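Local coordinates for protein kirola (Actinidia deliciosa, PDB 4IGX) that is a kiwifruit allergen of the major latex protein family, of unproven function but probably binding small hydrophobic ligands in its Bet v 1-like cavity, at residues V11-D16 against E110-T115; D43-N48 against V55-Y60; A69-E74 against F85-G90. All coordinates share one frame; numbering follows the deposited sequence.

Contact 1: residues V11-D16 against E110-T115; sequences VEILSD and EHNSVT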
loop_
_atom_site.group_PDB
_atom_site.type_symbol
_atom_site.label_atom_id
_atom_site.label_comp_id
_atom_site.label_asym_id
_atom_site.label_seq_id
_atom_site.Cartn_x
_atom_site.Cartn_y
_atom_site.Cartn_z
ATOM N N VAL A 11 -12.357 0.603 3.139
ATOM C CA VAL A 11 -13.161 0.147 2.008
ATOM C C VAL A 11 -13.715 -1.249 2.259
ATOM O O VAL A 11 -12.979 -2.154 2.603
ATOM C CB VAL A 11 -12.302 -0.008 0.722
ATOM C CG1 VAL A 11 -13.248 -0.260 -0.485
ATOM C CG2 VAL A 11 -11.387 1.189 0.498
ATOM N N GLU A 12 -14.989 -1.448 2.019
ATOM C CA GLU A 12 -15.559 -2.795 2.051
ATOM C C GLU A 12 -15.059 -3.507 0.792
ATOM O O GLU A 12 -14.962 -2.898 -0.284
ATOM C CB GLU A 12 -17.076 -2.718 2.061
ATOM C CG GLU A 12 -17.827 -4.073 2.224
ATOM C CD GLU A 12 -18.292 -4.348 3.656
ATOM O OE1 GLU A 12 -17.562 -3.940 4.591
ATOM O OE2 GLU A 12 -19.381 -4.970 3.848
ATOM N N ILE A 13 -14.665 -4.768 0.937
ATOM C CA ILE A 13 -14.298 -5.569 -0.209
ATOM C C ILE A 13 -15.267 -6.764 -0.213
ATOM O O ILE A 13 -15.672 -7.236 0.838
ATOM C CB ILE A 13 -12.838 -6.035 -0.165
ATOM C CG1 ILE A 13 -12.514 -6.743 1.165
ATOM C CG2 ILE A 13 -11.844 -4.837 -0.401
ATOM C CD1 ILE A 13 -11.399 -7.811 1.034
ATOM N N LEU A 14 -15.648 -7.228 -1.395
ATOM C CA LEU A 14 -16.586 -8.341 -1.521
ATOM C C LEU A 14 -15.879 -9.667 -1.744
ATOM O O LEU A 14 -16.495 -10.694 -1.645
ATOM C CB LEU A 14 -17.566 -8.079 -2.659
ATOM C CG LEU A 14 -18.353 -6.787 -2.478
ATOM C CD1 LEU A 14 -19.207 -6.506 -3.710
ATOM C CD2 LEU A 14 -19.189 -6.842 -1.189
ATOM N N SER A 15 -14.582 -9.637 -2.039
ATOM C CA SER A 15 -13.813 -10.865 -2.213
ATOM C C SER A 15 -13.294 -11.355 -0.850
ATOM O O SER A 15 -13.555 -10.746 0.187
ATOM C CB SER A 15 -12.655 -10.602 -3.182
ATOM O OG SER A 15 -11.791 -9.586 -2.678
ATOM N N ASP A 16 -12.539 -12.442 -0.862
ATOM C CA ASP A 16 -12.030 -13.038 0.367
ATOM C C ASP A 16 -10.872 -12.213 0.950
ATOM O O ASP A 16 -9.860 -11.962 0.284
ATOM C CB ASP A 16 -11.604 -14.485 0.093
ATOM C CG ASP A 16 -11.372 -15.251 1.346
ATOM O OD1 ASP A 16 -12.093 -16.233 1.599
ATOM O OD2 ASP A 16 -10.482 -14.841 2.105
ATOM N N GLU A 110 -19.156 -10.908 9.605
ATOM C CA GLU A 110 -19.598 -10.491 8.273
ATOM C C GLU A 110 -18.859 -9.225 7.817
ATOM O O GLU A 110 -18.823 -8.932 6.615
ATOM C CB GLU A 110 -21.106 -10.247 8.255
ATOM N N HIS A 111 -18.288 -8.473 8.765
ATOM C CA HIS A 111 -17.320 -7.423 8.433
ATOM C C HIS A 111 -16.242 -8.018 7.536
ATOM O O HIS A 111 -15.670 -9.057 7.868
ATOM C CB HIS A 111 -16.684 -6.832 9.699
ATOM N N ASN A 112 -16.009 -7.382 6.387
ATOM C CA ASN A 112 -14.933 -7.771 5.455
ATOM C C ASN A 112 -14.327 -6.554 4.719
ATOM O O ASN A 112 -14.788 -6.157 3.652
ATOM C CB ASN A 112 -15.475 -8.822 4.474
ATOM C CG ASN A 112 -14.368 -9.676 3.837
ATOM O OD1 ASN A 112 -13.693 -10.466 4.507
ATOM N ND2 ASN A 112 -14.218 -9.547 2.523
ATOM N N SER A 113 -13.271 -5.966 5.286
ATOM C CA SER A 113 -12.818 -4.631 4.861
ATOM C C SER A 113 -11.303 -4.435 4.816
ATOM O O SER A 113 -10.583 -5.108 5.530
ATOM C CB SER A 113 -13.391 -3.619 5.843
ATOM O OG SER A 113 -12.935 -3.926 7.149
ATOM N N VAL A 114 -10.837 -3.487 4.003
ATOM C CA VAL A 114 -9.417 -3.124 3.948
ATOM C C VAL A 114 -9.300 -1.705 4.444
ATOM O O VAL A 114 -10.018 -0.826 3.965
ATOM C CB VAL A 114 -8.816 -3.202 2.529
ATOM C CG1 VAL A 114 -7.320 -2.847 2.561
ATOM C CG2 VAL A 114 -9.009 -4.611 1.922
ATOM N N THR A 115 -8.439 -1.486 5.432
ATOM C CA THR A 115 -8.207 -0.152 5.954
ATOM C C THR A 115 -6.810 0.298 5.605
ATOM O O THR A 115 -5.827 -0.386 5.881
ATOM C CB THR A 115 -8.407 -0.094 7.450
ATOM O OG1 THR A 115 -9.764 -0.466 7.734
ATOM C CG2 THR A 115 -8.121 1.331 7.985
#
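Strands 5-12 and 113-122 are neighbours in the antiparallel sheet of the Bet v 1 fold, and this contact lies where the pairing of the two strands runs out, past Glu-12 and Ser-113. Val-11 and Val-114 form a hydrogen-bonded pair: Val-11 N gives a nearly straight bond to Val-114 O at 2.9 Å, and Val-114 N returns one to Val-11 O. Next along, Glu-12 and Ser-113 make a non-hydrogen-bonded pair, their CA atoms 4.3 Å apart. Past it, Ile-13 N still reaches Asn-112 O at 3.1 Å.

Beyond the ladder a side chain takes over. Asn-112 swings its CG away from its own backbone N (chi1 -158°), which carries the amide to the other chain. There ND2 donates to Ile-13 O at 3.2 Å, nearly straight. Ile-13 O lies close to the amide plane, but the donor stands 55° above the carbonyl plane of Ile-13. The same nitrogen makes a weak, bent bond (129°) to Ser-15 O at 2.7 Å.

Ile-13 crosses the Asn-112 side chain at about a right angle, CG1 and CD1 lying against ND2, while its CG2 meets Val-114 CG2 at 3.7 Å. Helix 131-148 covers Val-11 and Ile-13. One sound and one weak bond from Asn-112 thus prolong the ladder as far as Asp-16, whose OD2 caps Val-19 N from the N-cap of helix 17-25, where the first strand of the Bet v 1 fold leads into that helix.

Contact 2: residues D43-N48 against V55-Y60; sequences DLLEGN and VIFFKY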
loop_
_atom_site.group_PDB
_atom_site.type_symbol
_atom_site.label_atom_id
_atom_site.label_comp_id
_atom_site.label_asym_id
_atom_site.label_seq_id
_atom_site.Cartn_x
_atom_site.Cartn_y
_atom_site.Cartn_z
ATOM N N ASP A 43 9.453 -4.930 -7.479
ATOM C CA ASP A 43 10.690 -5.705 -7.503
ATOM C C ASP A 43 11.304 -5.782 -6.114
ATOM O O ASP A 43 11.288 -4.806 -5.387
ATOM C CB ASP A 43 11.655 -5.052 -8.484
ATOM C CG ASP A 43 11.074 -4.977 -9.897
ATOM O OD1 ASP A 43 9.953 -5.493 -10.129
ATOM O OD2 ASP A 43 11.718 -4.401 -10.782
ATOM N N LEU A 44 11.818 -6.945 -5.733
ATOM C CA LEU A 44 12.510 -7.082 -4.453
ATOM C C LEU A 44 13.984 -6.733 -4.677
ATOM O O LEU A 44 14.609 -7.298 -5.566
ATOM C CB LEU A 44 12.387 -8.510 -3.930
ATOM C CG LEU A 44 13.185 -8.902 -2.692
ATOM C CD1 LEU A 44 12.550 -8.381 -1.462
ATOM C CD2 LEU A 44 13.318 -10.413 -2.607
ATOM N N LEU A 45 14.520 -5.810 -3.871
ATOM C CA LEU A 45 15.931 -5.391 -3.967
ATOM C C LEU A 45 16.823 -5.945 -2.871
ATOM O O LEU A 45 17.959 -6.239 -3.143
ATOM C CB LEU A 45 16.038 -3.876 -3.943
ATOM C CG LEU A 45 15.414 -3.201 -5.161
ATOM C CD1 LEU A 45 15.311 -1.715 -4.869
ATOM C CD2 LEU A 45 16.225 -3.483 -6.413
ATOM N N GLU A 46 16.318 -6.060 -1.638
ATOM C CA GLU A 46 17.076 -6.626 -0.498
ATOM C C GLU A 46 16.153 -7.389 0.439
ATOM O O GLU A 46 15.033 -6.946 0.676
ATOM C CB GLU A 46 17.724 -5.513 0.313
ATOM C CG GLU A 46 18.947 -4.924 -0.324
ATOM C CD GLU A 46 19.260 -3.515 0.141
ATOM O OE1 GLU A 46 20.444 -3.224 0.442
ATOM O OE2 GLU A 46 18.346 -2.683 0.174
ATOM N N GLY A 47 16.618 -8.508 0.979
ATOM C CA GLY A 47 15.820 -9.317 1.909
ATOM C C GLY A 47 14.969 -10.333 1.174
ATOM O O GLY A 47 15.325 -10.752 0.088
ATOM N N ASN A 48 13.819 -10.695 1.748
ATOM C CA ASN A 48 12.977 -11.766 1.219
ATOM C C ASN A 48 11.527 -11.363 1.259
ATOM O O ASN A 48 11.094 -10.720 2.210
ATOM C CB ASN A 48 13.171 -13.036 2.058
ATOM C CG ASN A 48 14.423 -13.817 1.670
ATOM O OD1 ASN A 48 15.241 -14.218 2.530
ATOM N ND2 ASN A 48 14.587 -14.039 0.362
ATOM N N VAL A 55 13.300 -4.886 1.211
ATOM C CA VAL A 55 13.325 -3.625 0.472
ATOM C C VAL A 55 12.689 -3.898 -0.861
ATOM O O VAL A 55 13.193 -4.732 -1.610
ATOM C CB VAL A 55 14.770 -3.107 0.321
ATOM C CG1 VAL A 55 14.837 -1.844 -0.537
ATOM C CG2 VAL A 55 15.372 -2.878 1.707
ATOM N N ILE A 56 11.551 -3.246 -1.113
ATOM C CA ILE A 56 10.743 -3.431 -2.312
ATOM C C ILE A 56 10.699 -2.133 -3.085
ATOM O O ILE A 56 10.733 -1.058 -2.518
ATOM C CB ILE A 56 9.289 -3.844 -1.980
ATOM C CG1 ILE A 56 9.274 -5.166 -1.225
ATOM C CG2 ILE A 56 8.431 -3.991 -3.269
ATOM C CD1 ILE A 56 7.993 -5.356 -0.453
ATOM N N PHE A 57 10.619 -2.237 -4.397
ATOM C CA PHE A 57 10.612 -1.078 -5.254
ATOM C C PHE A 57 9.372 -1.162 -6.126
ATOM O O PHE A 57 9.115 -2.165 -6.792
ATOM C CB PHE A 57 11.892 -1.050 -6.104
ATOM C CG PHE A 57 12.115 0.245 -6.834
ATOM C CD1 PHE A 57 13.065 1.156 -6.389
ATOM C CD2 PHE A 57 11.390 0.546 -7.989
ATOM C CE1 PHE A 57 13.293 2.365 -7.077
ATOM C CE2 PHE A 57 11.611 1.765 -8.688
ATOM C CZ PHE A 57 12.564 2.662 -8.231
ATOM N N PHE A 58 8.637 -0.058 -6.123
ATOM C CA PHE A 58 7.402 0.084 -6.856
ATOM C C PHE A 58 7.533 1.045 -8.008
ATOM O O PHE A 58 8.076 2.139 -7.837
ATOM C CB PHE A 58 6.349 0.661 -5.945
ATOM C CG PHE A 58 5.906 -0.257 -4.889
ATOM C CD1 PHE A 58 4.850 -1.119 -5.117
ATOM C CD2 PHE A 58 6.507 -0.231 -3.643
ATOM C CE1 PHE A 58 4.392 -1.964 -4.105
ATOM C CE2 PHE A 58 6.076 -1.063 -2.629
ATOM C CZ PHE A 58 5.018 -1.947 -2.854
ATOM N N LYS A 59 7.009 0.632 -9.162
ATOM C CA LYS A 59 6.813 1.492 -10.330
ATOM C C LYS A 59 5.297 1.649 -10.501
ATOM O O LYS A 59 4.542 0.654 -10.637
ATOM C CB LYS A 59 7.427 0.871 -11.590
ATOM C CG LYS A 59 8.953 0.691 -11.537
ATOM C CD LYS A 59 9.474 -0.513 -12.390
ATOM C CE LYS A 59 9.332 -0.292 -13.900
ATOM N NZ LYS A 59 9.426 -1.587 -14.694
ATOM N N TYR A 60 4.848 2.898 -10.462
ATOM C CA TYR A 60 3.445 3.168 -10.569
ATOM C C TYR A 60 3.167 4.469 -11.319
ATOM O O TYR A 60 4.078 5.265 -11.619
ATOM C CB TYR A 60 2.794 3.108 -9.167
ATOM C CG TYR A 60 3.195 4.205 -8.217
ATOM C CD1 TYR A 60 2.371 5.309 -8.035
ATOM C CD2 TYR A 60 4.403 4.157 -7.500
ATOM C CE1 TYR A 60 2.720 6.342 -7.162
ATOM C CE2 TYR A 60 4.773 5.220 -6.618
ATOM C CZ TYR A 60 3.902 6.301 -6.459
ATOM O OH TYR A 60 4.175 7.363 -5.631
#
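Strands 43-46 and 55-60 run antiparallel, with 144° between their directions and 4.6 Å between their axes at closest approach. Asp-43 and Phe-57 form a hydrogen-bonded pair through Asp-43 N to Phe-57 O and Phe-57 N to Asp-43 O, the latter 2.8 Å long. Leu-44 and Ile-56 follow as a non-hydrogen-bonded pair. The register then slips by one residue, since Leu-45 and Glu-46 both face Val-55. Val-55 O takes a bond of 2.8 Å from Leu-45 N and a weak one of 3.4 Å from Glu-46 N, while Val-55 N donates to Glu-46 O at 2.7 Å.

This is a classic beta bulge in the hairpin formed by strands 39-46 and 55-62, close to its connecting loop; strand 39-46 is the outermost strand on this side of the sheet. Gly-47 follows directly, with a positive phi (88°) suited to glycine.

The side chains at the bulge pack on the face that carries Val-55 and Phe-57. Glu-46 lies alongside Val-55, pointing the same way; its CB touches the valine branch, and the extended chain brings OE2 within 3.4 Å of Val-55 CG2. Leu-45, its CG beside the backbone N (chi1 -66°), passes obliquely towards Phe-57, where CD1 rests 3.7 Å from Phe-57 CB and also approaches ring atom CD1. On the other face Ile-56 sets CG2 3.6 Å from Asp-43 O, and Trp-49 of the connecting loop touches both Ile-56 and Leu-44.

Contact 3: residues A69-E74 against F85-G90; sequences AKDIVE and FKIVEG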
loop_
_atom_site.group_PDB
_atom_site.type_symbol
_atom_site.label_atom_id
_atom_site.label_comp_id
_atom_site.label_asym_id
_atom_site.label_seq_id
_atom_site.Cartn_x
_atom_site.Cartn_y
_atom_site.Cartn_z
ATOM N N ALA A 69 8.607 4.479 -5.865
ATOM C CA ALA A 69 8.807 4.490 -4.408
ATOM C C ALA A 69 9.639 3.264 -3.993
ATOM O O ALA A 69 9.420 2.162 -4.487
ATOM C CB ALA A 69 7.476 4.468 -3.681
ATOM N N LYS A 70 10.586 3.462 -3.090
ATOM C CA LYS A 70 11.329 2.357 -2.517
ATOM C C LYS A 70 10.896 2.256 -1.065
ATOM O O LYS A 70 10.936 3.240 -0.324
ATOM C CB LYS A 70 12.819 2.593 -2.628
ATOM C CG LYS A 70 13.693 1.483 -2.111
ATOM C CD LYS A 70 15.126 1.755 -2.566
ATOM C CE LYS A 70 16.168 1.101 -1.724
ATOM N NZ LYS A 70 17.542 1.584 -2.132
ATOM N N ASP A 71 10.484 1.052 -0.689
ATOM C CA ASP A 71 9.784 0.817 0.571
ATOM C C ASP A 71 10.557 -0.208 1.391
ATOM O O ASP A 71 11.087 -1.162 0.832
ATOM C CB ASP A 71 8.372 0.235 0.324
ATOM C CG ASP A 71 7.349 1.275 -0.137
ATOM O OD1 ASP A 71 7.729 2.352 -0.662
ATOM O OD2 ASP A 71 6.121 0.997 0.014
ATOM N N ILE A 72 10.603 -0.016 2.701
ATOM C CA ILE A 72 11.047 -1.051 3.616
ATOM C C ILE A 72 9.785 -1.637 4.263
ATOM O O ILE A 72 8.876 -0.896 4.628
ATOM C CB ILE A 72 12.048 -0.446 4.620
ATOM C CG1 ILE A 72 13.118 0.302 3.824
ATOM C CG2 ILE A 72 12.677 -1.515 5.481
ATOM C CD1 ILE A 72 14.360 0.839 4.632
ATOM N N VAL A 73 9.662 -2.965 4.302
ATOM C CA VAL A 73 8.577 -3.596 5.070
ATOM C C VAL A 73 8.935 -3.538 6.556
ATOM O O VAL A 73 9.884 -4.201 6.997
ATOM C CB VAL A 73 8.335 -5.038 4.671
ATOM C CG1 VAL A 73 7.208 -5.679 5.560
ATOM C CG2 VAL A 73 7.989 -5.111 3.169
ATOM N N GLU A 74 8.206 -2.717 7.316
ATOM C CA GLU A 74 8.587 -2.437 8.713
ATOM C C GLU A 74 7.773 -3.194 9.737
ATOM O O GLU A 74 8.140 -3.223 10.892
ATOM C CB GLU A 74 8.481 -0.943 9.040
ATOM C CG GLU A 74 9.465 -0.071 8.275
ATOM C CD GLU A 74 10.892 -0.191 8.780
ATOM O OE1 GLU A 74 11.130 -1.020 9.676
ATOM O OE2 GLU A 74 11.787 0.537 8.287
ATOM N N PHE A 85 4.525 -0.547 5.474
ATOM C CA PHE A 85 5.542 -0.148 4.545
ATOM C C PHE A 85 6.016 1.252 4.888
ATOM O O PHE A 85 5.180 2.142 5.102
ATOM C CB PHE A 85 4.942 -0.063 3.148
ATOM C CG PHE A 85 4.367 -1.337 2.676
ATOM C CD1 PHE A 85 5.183 -2.294 2.108
ATOM C CD2 PHE A 85 3.006 -1.600 2.822
ATOM C CE1 PHE A 85 4.647 -3.472 1.667
ATOM C CE2 PHE A 85 2.474 -2.792 2.400
ATOM C CZ PHE A 85 3.302 -3.723 1.813
ATOM N N LYS A 86 7.334 1.463 4.904
ATOM C CA LYS A 86 7.872 2.799 5.041
ATOM C C LYS A 86 8.539 3.219 3.741
ATOM O O LYS A 86 9.395 2.511 3.251
ATOM C CB LYS A 86 8.907 2.832 6.150
ATOM C CG LYS A 86 9.665 4.149 6.290
ATOM C CD LYS A 86 10.582 4.058 7.462
ATOM C CE LYS A 86 11.553 5.168 7.502
ATOM N NZ LYS A 86 12.391 4.981 8.726
ATOM N N ILE A 87 8.197 4.395 3.226
ATOM C CA ILE A 87 8.754 4.849 1.964
ATOM C C ILE A 87 10.072 5.546 2.250
ATOM O O ILE A 87 10.119 6.486 3.013
ATOM C CB ILE A 87 7.823 5.836 1.226
ATOM C CG1 ILE A 87 6.511 5.162 0.762
ATOM C CG2 ILE A 87 8.514 6.333 -0.009
ATOM C CD1 ILE A 87 5.532 4.874 1.791
ATOM N N VAL A 88 11.150 5.072 1.648
ATOM C CA VAL A 88 12.460 5.693 1.867
ATOM C C VAL A 88 12.920 6.497 0.681
ATOM O O VAL A 88 13.662 7.432 0.848
ATOM C CB VAL A 88 13.549 4.672 2.302
ATOM C CG1 VAL A 88 13.140 4.037 3.626
ATOM C CG2 VAL A 88 13.826 3.596 1.216
ATOM N N GLU A 89 12.467 6.181 -0.515
ATOM C CA GLU A 89 12.915 6.925 -1.689
ATOM C C GLU A 89 11.822 7.065 -2.680
ATOM O O GLU A 89 10.950 6.182 -2.783
ATOM C CB GLU A 89 14.022 6.172 -2.417
ATOM C CG GLU A 89 15.414 6.576 -2.055
ATOM C CD GLU A 89 16.429 5.673 -2.719
ATOM O OE1 GLU A 89 16.449 5.613 -3.966
ATOM O OE2 GLU A 89 17.189 4.999 -1.989
ATOM N N GLY A 90 11.901 8.140 -3.458
ATOM C CA GLY A 90 11.020 8.314 -4.579
ATOM C C GLY A 90 10.175 9.548 -4.509
ATOM O O GLY A 90 10.305 10.375 -3.625
#
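Lys-70 O accepts two backbone N-H groups across the contact: Val-88 N at 2.7 Å, nearly in line with the carbonyl bond (170° at the oxygen), and Glu-89 N, a weak bond of 3.3 Å. The amide of Lys-70 completes the set by giving its hydrogen to Glu-89 O at 2.8 Å. Val-88 and Glu-89 therefore both face Lys-70, a classic beta bulge, and the chain turns a corner at Glu-89. Further along, Ile-72 and Lys-86 form a regular hydrogen-bonded pair, with a bond each way. Non-hydrogen-bonded pairs, Asp-71 with Ile-87 and Val-73 with Phe-85, flank it.

These strands make a hairpin in the middle of the sheet, between strands 55-62 and 96-106. One face of the pair carries Lys-70, Ile-72 and Lys-86. Lys-70, fully extended with CG anti to the backbone N (chi1 -178°), lies side by side with Glu-89 and reaches a weak salt bridge, NZ to OE2 at 3.4 Å. Ile-72 meets Val-88 at about a right angle, CD1 against CG1 at 3.6 Å.

The other face is buried and bears Asp-71 between Ile-87 and Phe-85. Asp-71 OD1 lies 3.4 Å from Ile-87 CG1 and finds no polar partner in the model, whereas OD2 approaches Phe-85 CB at 3.5 Å and is hydrogen-bonded to an unidentified molecule, probably from the crystallisation liquor. The carboxylate plane stands 50° from the Phe-85 ring, whose CE1 lies near Val-73 CG2. Such burial could raise the pKa of this acid.

In the fold
All three contacts pair strands of one seven-stranded antiparallel sheet. Contact 1 joins the outermost strand 5-12 to 113-122, whereas contact 2 takes in the other outermost strand, 39-46; their centres lie about 26 Å apart. Contact 3 is interior to the sheet, its centre about 10 Å from the centre of the chain. It adjoins contact 2, for strands 55-62 and 65-77 are neighbours: Ile-56 O lies 2.8 Å from Asp-71 N. Contacts 2 and 3 each join the two strands of a hairpin at a classic bulge; contact 1 joins strands far apart in sequence. Contact 2 sets exposed Leu-45 and Glu-46 over buried Val-55, while contact 3 has a weak salt bridge on one face and a buried carboxylate on the other.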